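PDB 3B4N: endo-pectate lyase from Erwinia chrysanthemi, which probably cleaves both polygalacturonate and methylated pectins by calcium-dependent elimination, acting within the chain and leaving unsaturated galacturonosyl ends. Local coordinates for residues D195-I206 / V225-V236; G262-V273 / Y287-I298. One frame throughout, in Å; residues are numbered along the deposited sequence.

Interaction 1 (D195-I206 / V225-V236); sequences DAATNNGKTMTI and VLQHNSKNSTTV. With ZN (zinc ion), chain D.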
loop_
_atom_site.group_PDB
_atom_site.type_symbol
_atom_site.label_atom_id
_atom_site.label_comp_id
_atom_site.label_asym_id
_atom_site.label_seq_id
_atom_site.Cartn_x
_atom_site.Cartn_y
_atom_site.Cartn_z
ATOM N N ASP A 195 8.058 8.277 -2.912
ATOM C CA ASP A 195 7.114 7.226 -3.271
ATOM C C ASP A 195 7.119 6.271 -2.093
ATOM O O ASP A 195 7.936 6.419 -1.189
ATOM C CB ASP A 195 7.524 6.520 -4.581
ATOM C CG ASP A 195 9.022 6.307 -4.701
ATOM O OD1 ASP A 195 9.668 7.020 -5.491
ATOM O OD2 ASP A 195 9.553 5.426 -4.008
ATOM N N ALA A 196 6.214 5.298 -2.089
ATOM C CA ALA A 196 6.115 4.352 -0.973
ATOM C C ALA A 196 7.049 3.143 -1.069
ATOM O O ALA A 196 7.732 2.795 -0.094
ATOM C CB ALA A 196 4.663 3.871 -0.838
ATOM N N ALA A 197 7.060 2.493 -2.229
ATOM C CA ALA A 197 7.898 1.318 -2.455
ATOM C C ALA A 197 8.330 1.299 -3.907
ATOM O O ALA A 197 7.615 1.786 -4.787
ATOM C CB ALA A 197 7.127 0.046 -2.119
ATOM N N THR A 198 9.497 0.714 -4.149
ATOM C CA THR A 198 10.095 0.651 -5.477
ATOM C C THR A 198 10.471 -0.774 -5.839
ATOM O O THR A 198 11.191 -1.443 -5.099
ATOM C CB THR A 198 11.373 1.524 -5.533
ATOM O OG1 THR A 198 11.056 2.860 -5.130
ATOM C CG2 THR A 198 11.973 1.531 -6.931
ATOM N N ASN A 199 9.978 -1.237 -6.980
ATOM C CA ASN A 199 10.282 -2.572 -7.440
ATOM C C ASN A 199 11.477 -2.558 -8.388
ATOM O O ASN A 199 11.369 -2.177 -9.557
ATOM C CB ASN A 199 9.060 -3.190 -8.142
ATOM C CG ASN A 199 9.251 -4.669 -8.438
ATOM O OD1 ASN A 199 10.347 -5.205 -8.252
ATOM N ND2 ASN A 199 8.192 -5.333 -8.895
ATOM N N ASN A 200 12.628 -2.940 -7.843
ATOM C CA ASN A 200 13.874 -3.070 -8.599
ATOM C C ASN A 200 14.240 -4.559 -8.545
ATOM O O ASN A 200 15.388 -4.928 -8.798
ATOM C CB ASN A 200 15.020 -2.287 -7.937
ATOM C CG ASN A 200 14.869 -0.780 -8.045
ATOM O OD1 ASN A 200 15.229 -0.053 -7.124
ATOM N ND2 ASN A 200 14.375 -0.304 -9.175
ATOM N N GLY A 201 13.260 -5.403 -8.214
ATOM C CA GLY A 201 13.490 -6.837 -8.095
ATOM C C GLY A 201 12.666 -7.695 -9.034
ATOM O O GLY A 201 12.349 -7.272 -10.136
ATOM N N LYS A 202 12.319 -8.909 -8.602
ATOM C CA LYS A 202 11.545 -9.824 -9.438
ATOM C C LYS A 202 10.045 -9.699 -9.191
ATOM O O LYS A 202 9.281 -9.485 -10.136
ATOM C CB LYS A 202 12.004 -11.269 -9.197
ATOM C CG LYS A 202 11.468 -12.282 -10.195
ATOM C CD LYS A 202 11.987 -12.036 -11.605
ATOM C CE LYS A 202 11.553 -13.152 -12.542
ATOM N NZ LYS A 202 11.754 -12.799 -13.983
ATOM N N THR A 203 9.621 -9.871 -7.943
ATOM C CA THR A 203 8.212 -9.709 -7.588
ATOM C C THR A 203 8.136 -8.960 -6.271
ATOM O O THR A 203 8.722 -9.388 -5.276
ATOM C CB THR A 203 7.463 -11.050 -7.399
ATOM O OG1 THR A 203 7.549 -11.830 -8.592
ATOM C CG2 THR A 203 5.983 -10.781 -7.134
ATOM N N MET A 204 7.435 -7.831 -6.272
ATOM C CA MET A 204 7.249 -7.037 -5.060
ATOM C C MET A 204 5.756 -7.095 -4.721
ATOM O O MET A 204 4.913 -6.660 -5.506
ATOM C CB MET A 204 7.714 -5.592 -5.284
ATOM C CG MET A 204 7.435 -4.681 -4.084
ATOM S SD MET A 204 8.089 -3.012 -4.290
ATOM C CE MET A 204 6.756 -2.280 -5.230
ATOM N N THR A 205 5.437 -7.649 -3.558
ATOM C CA THR A 205 4.051 -7.807 -3.137
ATOM C C THR A 205 3.703 -6.924 -1.952
ATOM O O THR A 205 4.401 -6.950 -0.937
ATOM C CB THR A 205 3.779 -9.276 -2.743
ATOM O OG1 THR A 205 4.090 -10.126 -3.850
ATOM C CG2 THR A 205 2.318 -9.478 -2.348
ATOM N N ILE A 206 2.639 -6.131 -2.096
ATOM C CA ILE A 206 2.150 -5.260 -1.028
ATOM C C ILE A 206 0.942 -6.005 -0.459
ATOM O O ILE A 206 -0.016 -6.278 -1.190
ATOM C CB ILE A 206 1.670 -3.896 -1.573
ATOM C CG1 ILE A 206 2.748 -3.236 -2.449
ATOM C CG2 ILE A 206 1.277 -2.995 -0.409
ATOM C CD1 ILE A 206 4.103 -3.034 -1.777
ATOM N N VAL A 225 2.689 6.006 -5.885
ATOM C CA VAL A 225 2.821 5.274 -4.634
ATOM C C VAL A 225 3.862 4.178 -4.871
ATOM O O VAL A 225 4.852 4.073 -4.128
ATOM C CB VAL A 225 1.478 4.636 -4.223
ATOM C CG1 VAL A 225 1.659 3.773 -2.991
ATOM C CG2 VAL A 225 0.462 5.743 -3.931
ATOM N N LEU A 226 3.646 3.390 -5.920
ATOM C CA LEU A 226 4.548 2.297 -6.267
ATOM C C LEU A 226 5.298 2.587 -7.568
ATOM O O LEU A 226 4.690 2.808 -8.623
ATOM C CB LEU A 226 3.749 0.984 -6.390
ATOM C CG LEU A 226 2.866 0.643 -5.179
ATOM C CD1 LEU A 226 1.987 -0.574 -5.484
ATOM C CD2 LEU A 226 3.730 0.385 -3.961
ATOM N N GLN A 227 6.627 2.611 -7.474
ATOM C CA GLN A 227 7.489 2.850 -8.631
ATOM C C GLN A 227 8.034 1.491 -9.064
ATOM O O GLN A 227 8.415 0.681 -8.225
ATOM C CB GLN A 227 8.634 3.787 -8.239
ATOM C CG GLN A 227 9.645 4.076 -9.347
ATOM C CD GLN A 227 9.043 4.802 -10.536
ATOM O OE1 GLN A 227 8.020 5.480 -10.423
ATOM N NE2 GLN A 227 9.692 4.675 -11.688
ATOM N N HIS A 228 8.075 1.244 -10.362
ATOM C CA HIS A 228 8.516 -0.057 -10.864
ATOM C C HIS A 228 9.555 0.155 -11.961
ATOM O O HIS A 228 9.235 0.656 -13.050
ATOM C CB HIS A 228 7.264 -0.791 -11.367
ATOM C CG HIS A 228 7.458 -2.243 -11.660
ATOM N ND1 HIS A 228 6.409 -3.138 -11.609
ATOM C CD2 HIS A 228 8.531 -2.943 -12.100
ATOM C CE1 HIS A 228 6.830 -4.326 -12.010
ATOM N NE2 HIS A 228 8.113 -4.234 -12.313
ATOM N N ASN A 229 10.795 -0.225 -11.648
ATOM C CA ASN A 229 11.941 -0.043 -12.546
ATOM C C ASN A 229 12.508 -1.300 -13.186
ATOM O O ASN A 229 13.019 -1.248 -14.306
ATOM C CB ASN A 229 13.096 0.624 -11.791
ATOM C CG ASN A 229 12.715 1.947 -11.167
ATOM O OD1 ASN A 229 13.146 2.261 -10.055
ATOM N ND2 ASN A 229 11.922 2.736 -11.874
ATOM N N SER A 230 12.485 -2.419 -12.472
ATOM C CA SER A 230 13.036 -3.634 -13.059
ATOM C C SER A 230 12.147 -4.120 -14.201
ATOM O O SER A 230 11.026 -3.636 -14.379
ATOM C CB SER A 230 13.166 -4.724 -11.996
ATOM O OG SER A 230 11.911 -4.978 -11.403
ATOM N N LYS A 231 12.659 -5.072 -14.979
ATOM C CA LYS A 231 11.925 -5.648 -16.108
ATOM C C LYS A 231 11.685 -7.140 -15.868
ATOM O O LYS A 231 12.358 -7.757 -15.042
ATOM C CB LYS A 231 12.709 -5.462 -17.414
ATOM C CG LYS A 231 13.152 -4.029 -17.674
ATOM C CD LYS A 231 14.124 -3.951 -18.841
ATOM C CE LYS A 231 14.742 -2.568 -18.937
ATOM N NZ LYS A 231 15.919 -2.560 -19.855
ATOM N N ASN A 232 10.729 -7.710 -16.600
ATOM C CA ASN A 232 10.369 -9.125 -16.468
ATOM C C ASN A 232 10.020 -9.319 -14.996
ATOM O O ASN A 232 10.385 -10.322 -14.377
ATOM C CB ASN A 232 11.571 -10.010 -16.839
ATOM C CG ASN A 232 12.182 -9.633 -18.178
ATOM O OD1 ASN A 232 11.550 -9.770 -19.215
ATOM N ND2 ASN A 232 13.412 -9.145 -18.151
ATOM N N SER A 233 9.292 -8.348 -14.451
ATOM C CA SER A 233 8.955 -8.342 -13.038
ATOM C C SER A 233 7.532 -7.887 -12.773
ATOM O O SER A 233 6.913 -7.221 -13.604
ATOM C CB SER A 233 9.925 -7.423 -12.310
ATOM O OG SER A 233 9.966 -6.167 -12.960
ATOM N N THR A 234 7.051 -8.195 -11.576
ATOM C CA THR A 234 5.677 -7.908 -11.205
ATOM C C THR A 234 5.514 -7.237 -9.856
ATOM O O THR A 234 6.227 -7.565 -8.910
ATOM C CB THR A 234 4.883 -9.233 -11.116
ATOM O OG1 THR A 234 5.125 -10.005 -12.302
ATOM C CG2 THR A 234 3.384 -8.983 -10.962
ATOM N N THR A 235 4.577 -6.293 -9.784
ATOM C CA THR A 235 4.214 -5.658 -8.524
ATOM C C THR A 235 2.797 -6.171 -8.259
ATOM O O THR A 235 1.919 -6.073 -9.124
ATOM C CB THR A 235 4.216 -4.127 -8.608
ATOM O OG1 THR A 235 5.561 -3.675 -8.822
ATOM C CG2 THR A 235 3.695 -3.520 -7.298
ATOM N N VAL A 236 2.597 -6.748 -7.076
ATOM C CA VAL A 236 1.315 -7.325 -6.675
ATOM C C VAL A 236 0.733 -6.515 -5.518
ATOM O O VAL A 236 1.453 -6.170 -4.585
ATOM C CB VAL A 236 1.512 -8.794 -6.224
ATOM C CG1 VAL A 236 0.171 -9.426 -5.839
ATOM C CG2 VAL A 236 2.177 -9.590 -7.339
HETATM ZN ZN ZN D . 11.537 6.592 -5.274
HETATM O O HOH W 1 12.080 5.074 -6.164
HETATM O O HOH W 2 13.861 -8.432 -12.531
HETATM O O HOH W 3 12.449 7.944 -6.353
#
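Asp195 and Ala196 meet Val225 where two successive coils of the right-handed parallel beta helix begin to stack. Asp195 OD1 binds a zinc ion at 1.9 Å, and Asp173 shares that metal. Lys224, just before the second segment, also bonds to OD1. Val225 O takes a bond from Ala196 N and a weak one from Ala197 N. Ala197 to Asn199 then pair in parallel with Leu226 to His228. Inside the coil, Ala197 CB touches Leu226 CD2 at 3.9 Å.

Asn199 turns inward with CG anti to its backbone N (chi1 -171°), which lays its side chain over one face of the His228 ring. CB makes a CH-pi contact there, 4.1 Å from the ring centroid. ND2 donates 3.1 Å to Thr235 OG1, which lies in the amide plane. OD1 accepts from Gly201 N in an Asx turn, so both ends of the amide are held. Asn199 O receives Asn229 N and Ser230 N. Asn200 ND2 bonds to Asn229 OD1 at 3.0 Å, with the two amides nearly coplanar.

A second ladder, shifted by two residues, pairs Thr203 to Thr205 with Thr234 to Val236. Met204 runs inward, and its CE meets Thr235 CG2 at 3.9 Å. Thr205 lies alongside Val236 on the outer face. At the end, Ile206 CG1 packs 4.0 Å from Leu226 CD2.

Interaction 2 (G262-V273 / Y287-I298); sequences GPRFLTVTSATV and YGDVATISGLKI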
loop_
_atom_site.group_PDB
_atom_site.type_symbol
_atom_site.label_atom_id
_atom_site.label_comp_id
_atom_site.label_asym_id
_atom_site.label_seq_id
_atom_site.Cartn_x
_atom_site.Cartn_y
_atom_site.Cartn_z
ATOM N N GLY A 262 10.925 -3.123 -20.904
ATOM C CA GLY A 262 9.927 -3.924 -20.217
ATOM C C GLY A 262 10.109 -5.403 -20.476
ATOM O O GLY A 262 11.183 -5.828 -20.905
ATOM N N PRO A 263 9.072 -6.219 -20.238
ATOM C CA PRO A 263 7.761 -5.789 -19.743
ATOM C C PRO A 263 7.713 -5.658 -18.231
ATOM O O PRO A 263 8.479 -6.306 -17.521
ATOM C CB PRO A 263 6.841 -6.898 -20.226
ATOM C CG PRO A 263 7.717 -8.119 -20.077
ATOM C CD PRO A 263 9.054 -7.646 -20.611
ATOM N N ARG A 264 6.826 -4.795 -17.749
ATOM C CA ARG A 264 6.618 -4.631 -16.312
ATOM C C ARG A 264 5.150 -4.960 -16.069
ATOM O O ARG A 264 4.273 -4.556 -16.839
ATOM C CB ARG A 264 6.934 -3.208 -15.870
ATOM C CG ARG A 264 8.379 -2.838 -16.124
ATOM C CD ARG A 264 8.738 -1.544 -15.447
ATOM N NE ARG A 264 10.137 -1.187 -15.659
ATOM C CZ ARG A 264 10.543 -0.167 -16.410
ATOM N NH1 ARG A 264 9.663 0.601 -17.038
ATOM N NH2 ARG A 264 11.833 0.113 -16.501
ATOM N N PHE A 265 4.880 -5.698 -15.000
ATOM C CA PHE A 265 3.525 -6.111 -14.713
ATOM C C PHE A 265 2.986 -5.639 -13.389
ATOM O O PHE A 265 3.719 -5.529 -12.409
ATOM C CB PHE A 265 3.422 -7.635 -14.748
ATOM C CG PHE A 265 3.906 -8.243 -16.025
ATOM C CD1 PHE A 265 5.149 -8.862 -16.084
ATOM C CD2 PHE A 265 3.113 -8.205 -17.166
ATOM C CE1 PHE A 265 5.598 -9.443 -17.272
ATOM C CE2 PHE A 265 3.552 -8.781 -18.353
ATOM C CZ PHE A 265 4.794 -9.401 -18.404
ATOM N N LEU A 266 1.695 -5.356 -13.379
ATOM C CA LEU A 266 1.008 -4.974 -12.157
ATOM C C LEU A 266 -0.164 -5.939 -11.998
ATOM O O LEU A 266 -0.904 -6.194 -12.952
ATOM C CB LEU A 266 0.473 -3.543 -12.234
ATOM C CG LEU A 266 -0.484 -3.173 -11.090
ATOM C CD1 LEU A 266 0.293 -3.093 -9.775
ATOM C CD2 LEU A 266 -1.175 -1.849 -11.392
ATOM N N THR A 267 -0.312 -6.489 -10.801
ATOM C CA THR A 267 -1.426 -7.381 -10.492
ATOM C C THR A 267 -2.098 -6.833 -9.244
ATOM O O THR A 267 -1.530 -6.906 -8.158
ATOM C CB THR A 267 -0.962 -8.811 -10.177
ATOM O OG1 THR A 267 -0.260 -9.345 -11.303
ATOM C CG2 THR A 267 -2.165 -9.709 -9.866
ATOM N N VAL A 268 -3.284 -6.255 -9.406
ATOM C CA VAL A 268 -4.044 -5.742 -8.275
ATOM C C VAL A 268 -5.251 -6.652 -8.072
ATOM O O VAL A 268 -6.035 -6.867 -9.003
ATOM C CB VAL A 268 -4.567 -4.302 -8.516
ATOM C CG1 VAL A 268 -5.444 -3.860 -7.338
ATOM C CG2 VAL A 268 -3.408 -3.343 -8.678
ATOM N N THR A 269 -5.409 -7.183 -6.865
ATOM C CA THR A 269 -6.554 -8.040 -6.572
ATOM C C THR A 269 -7.450 -7.456 -5.480
ATOM O O THR A 269 -8.602 -7.851 -5.357
ATOM C CB THR A 269 -6.134 -9.447 -6.122
ATOM O OG1 THR A 269 -5.412 -9.352 -4.890
ATOM C CG2 THR A 269 -5.262 -10.120 -7.181
ATOM N N SER A 270 -6.921 -6.536 -4.681
ATOM C CA SER A 270 -7.704 -5.911 -3.617
ATOM C C SER A 270 -7.016 -4.651 -3.106
ATOM O O SER A 270 -5.931 -4.716 -2.509
ATOM C CB SER A 270 -7.902 -6.891 -2.457
ATOM O OG SER A 270 -8.658 -6.290 -1.416
ATOM N N ALA A 271 -7.658 -3.510 -3.327
ATOM C CA ALA A 271 -7.124 -2.229 -2.887
ATOM C C ALA A 271 -8.262 -1.235 -2.790
ATOM O O ALA A 271 -9.286 -1.381 -3.465
ATOM C CB ALA A 271 -6.063 -1.727 -3.863
ATOM N N THR A 272 -8.077 -0.229 -1.944
ATOM C CA THR A 272 -9.082 0.796 -1.731
ATOM C C THR A 272 -8.478 2.184 -1.754
ATOM O O THR A 272 -7.431 2.420 -1.157
ATOM C CB THR A 272 -9.785 0.622 -0.355
ATOM O OG1 THR A 272 -10.579 -0.566 -0.371
ATOM C CG2 THR A 272 -10.676 1.824 -0.046
ATOM N N VAL A 273 -9.130 3.100 -2.463
ATOM C CA VAL A 273 -8.685 4.483 -2.481
ATOM C C VAL A 273 -9.774 5.252 -1.740
ATOM O O VAL A 273 -10.874 5.446 -2.265
ATOM C CB VAL A 273 -8.545 5.053 -3.908
ATOM C CG1 VAL A 273 -8.103 6.516 -3.838
ATOM C CG2 VAL A 273 -7.516 4.246 -4.693
ATOM N N TYR A 287 6.431 -1.334 -24.471
ATOM C CA TYR A 287 7.391 -2.220 -23.826
ATOM C C TYR A 287 6.735 -3.513 -23.340
ATOM O O TYR A 287 7.373 -4.322 -22.667
ATOM C CB TYR A 287 8.071 -1.510 -22.657
ATOM C CG TYR A 287 9.049 -0.414 -23.055
ATOM C CD1 TYR A 287 9.269 0.674 -22.216
ATOM C CD2 TYR A 287 9.785 -0.492 -24.241
ATOM C CE1 TYR A 287 10.196 1.658 -22.529
ATOM C CE2 TYR A 287 10.720 0.497 -24.572
ATOM C CZ TYR A 287 10.920 1.562 -23.710
ATOM O OH TYR A 287 11.860 2.526 -23.995
ATOM N N GLY A 288 5.459 -3.685 -23.668
ATOM C CA GLY A 288 4.750 -4.899 -23.297
ATOM C C GLY A 288 4.207 -4.978 -21.885
ATOM O O GLY A 288 3.832 -6.062 -21.436
ATOM N N ASP A 289 4.161 -3.849 -21.186
ATOM C CA ASP A 289 3.640 -3.837 -19.817
ATOM C C ASP A 289 2.179 -4.253 -19.780
ATOM O O ASP A 289 1.409 -3.940 -20.689
ATOM C CB ASP A 289 3.690 -2.439 -19.212
ATOM C CG ASP A 289 5.082 -1.874 -19.101
ATOM O OD1 ASP A 289 6.090 -2.591 -19.325
ATOM O OD2 ASP A 289 5.155 -0.679 -18.770
ATOM N N VAL A 290 1.781 -4.934 -18.715
ATOM C CA VAL A 290 0.382 -5.314 -18.579
ATOM C C VAL A 290 -0.079 -5.123 -17.147
ATOM O O VAL A 290 0.554 -5.633 -16.218
ATOM C CB VAL A 290 0.126 -6.782 -18.949
ATOM C CG1 VAL A 290 -1.386 -7.067 -18.860
ATOM C CG2 VAL A 290 0.637 -7.071 -20.358
ATOM N N ALA A 291 -1.160 -4.371 -16.970
ATOM C CA ALA A 291 -1.742 -4.146 -15.648
ATOM C C ALA A 291 -3.008 -4.985 -15.583
ATOM O O ALA A 291 -3.897 -4.826 -16.406
ATOM C CB ALA A 291 -2.085 -2.683 -15.454
ATOM N N THR A 292 -3.077 -5.885 -14.609
ATOM C CA THR A 292 -4.237 -6.754 -14.422
ATOM C C THR A 292 -4.859 -6.294 -13.110
ATOM O O THR A 292 -4.276 -6.488 -12.046
ATOM C CB THR A 292 -3.782 -8.220 -14.367
ATOM O OG1 THR A 292 -3.158 -8.555 -15.618
ATOM C CG2 THR A 292 -4.961 -9.150 -14.135
ATOM N N ILE A 293 -6.047 -5.701 -13.202
ATOM C CA ILE A 293 -6.724 -5.100 -12.052
ATOM C C ILE A 293 -8.164 -5.533 -11.784
ATOM O O ILE A 293 -8.991 -5.562 -12.696
ATOM C CB ILE A 293 -6.761 -3.556 -12.229
ATOM C CG1 ILE A 293 -5.344 -3.012 -12.370
ATOM C CG2 ILE A 293 -7.480 -2.889 -11.065
ATOM C CD1 ILE A 293 -5.300 -1.548 -12.766
ATOM N N SER A 294 -8.454 -5.828 -10.518
ATOM C CA SER A 294 -9.793 -6.191 -10.058
ATOM C C SER A 294 -9.810 -6.003 -8.543
ATOM O O SER A 294 -8.754 -5.862 -7.917
ATOM C CB SER A 294 -10.142 -7.641 -10.430
ATOM O OG SER A 294 -9.279 -8.583 -9.815
ATOM N N GLY A 295 -11.005 -5.983 -7.962
ATOM C CA GLY A 295 -11.120 -5.799 -6.526
ATOM C C GLY A 295 -10.732 -4.405 -6.074
ATOM O O GLY A 295 -10.362 -4.211 -4.914
ATOM N N LEU A 296 -10.825 -3.437 -6.980
ATOM C CA LEU A 296 -10.464 -2.056 -6.675
ATOM C C LEU A 296 -11.682 -1.228 -6.297
ATOM O O LEU A 296 -12.647 -1.152 -7.053
ATOM C CB LEU A 296 -9.765 -1.424 -7.879
ATOM C CG LEU A 296 -9.351 0.045 -7.767
ATOM C CD1 LEU A 296 -8.315 0.234 -6.670
ATOM C CD2 LEU A 296 -8.771 0.481 -9.103
ATOM N N LYS A 297 -11.635 -0.617 -5.121
ATOM C CA LYS A 297 -12.734 0.210 -4.632
ATOM C C LYS A 297 -12.247 1.643 -4.534
ATOM O O LYS A 297 -11.178 1.912 -3.992
ATOM C CB LYS A 297 -13.205 -0.290 -3.263
ATOM C CG LYS A 297 -13.746 -1.712 -3.298
ATOM C CD LYS A 297 -14.181 -2.185 -1.923
ATOM C CE LYS A 297 -14.676 -3.621 -1.983
ATOM N NZ LYS A 297 -15.039 -4.145 -0.638
ATOM N N ILE A 298 -13.021 2.574 -5.075
ATOM C CA ILE A 298 -12.619 3.967 -5.061
ATOM C C ILE A 298 -13.742 4.866 -4.560
ATOM O O ILE A 298 -14.883 4.773 -5.017
ATOM C CB ILE A 298 -12.187 4.417 -6.480
ATOM C CG1 ILE A 298 -10.971 3.589 -6.934
ATOM C CG2 ILE A 298 -11.854 5.909 -6.471
ATOM C CD1 ILE A 298 -10.580 3.795 -8.395
HETATM O O HOH W 4 -6.927 -8.827 -11.240
HETATM O O HOH W 5 -9.920 -9.295 -7.191
HETATM O O HOH W 6 -11.254 -5.700 -2.587
#
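Two neighbouring coils of the parallel beta helix stack here in constant register, through a long ladder and a short one around a corner. At the entrance, Asp289 OD1 takes the backbone N of Arg264 at 2.8 Å, from 49° above the carboxylate plane. Asp289 CG lies anti to its carbonyl carbon (chi1 -62°), which swings the carboxylate beside the Arg264 backbone. Its OD2 bonds to Ser253 and Asn284.

On the outer face, Val290 CB sits at the edge of the Phe265 ring, 3.8 Å from CD2. On the inner face aliphatic side chains stack: Leu266 on Ala291, then Val268 beside Ile293, with CB to CG2 at 4.1 Å. Backbone bonds such as Thr292 N to Leu266 O join the strands. At the corner, Gly295 turns with positive phi and hands its O to Ala271 N at 3.2 Å. Waters link Ser294 OG to Val268 O and Thr269 O. Beyond the corner, Val273 CB meets Ile298 CG1 at 4.1 Å.

Arg264 reaches back to Asn229 and Ser230 of the preceding coil. Strand 264-268 lies between strands 233-238 and 290-298, and strand 334-336 follows on the far side of 290-298.

In the fold
Interactions 1 and 2 are alternate steps along one beta helix; the step between them pairs strand 233-238 with strand 264-268. Thr235 O and Thr267 N probably bond across this join, as do Pro263 O and Asn232 N. Both contacts bury residues on the inner face and leave others at the surface. Their interiors differ. Interaction 1 holds a polar group of asparagine, histidine and threonine beside its apolar patch, and Asp195, at its start, binds zinc. Interaction 2 has an aliphatic interior and no metal. Its polar side chains lie on the outer face, at the entrance and at the corner.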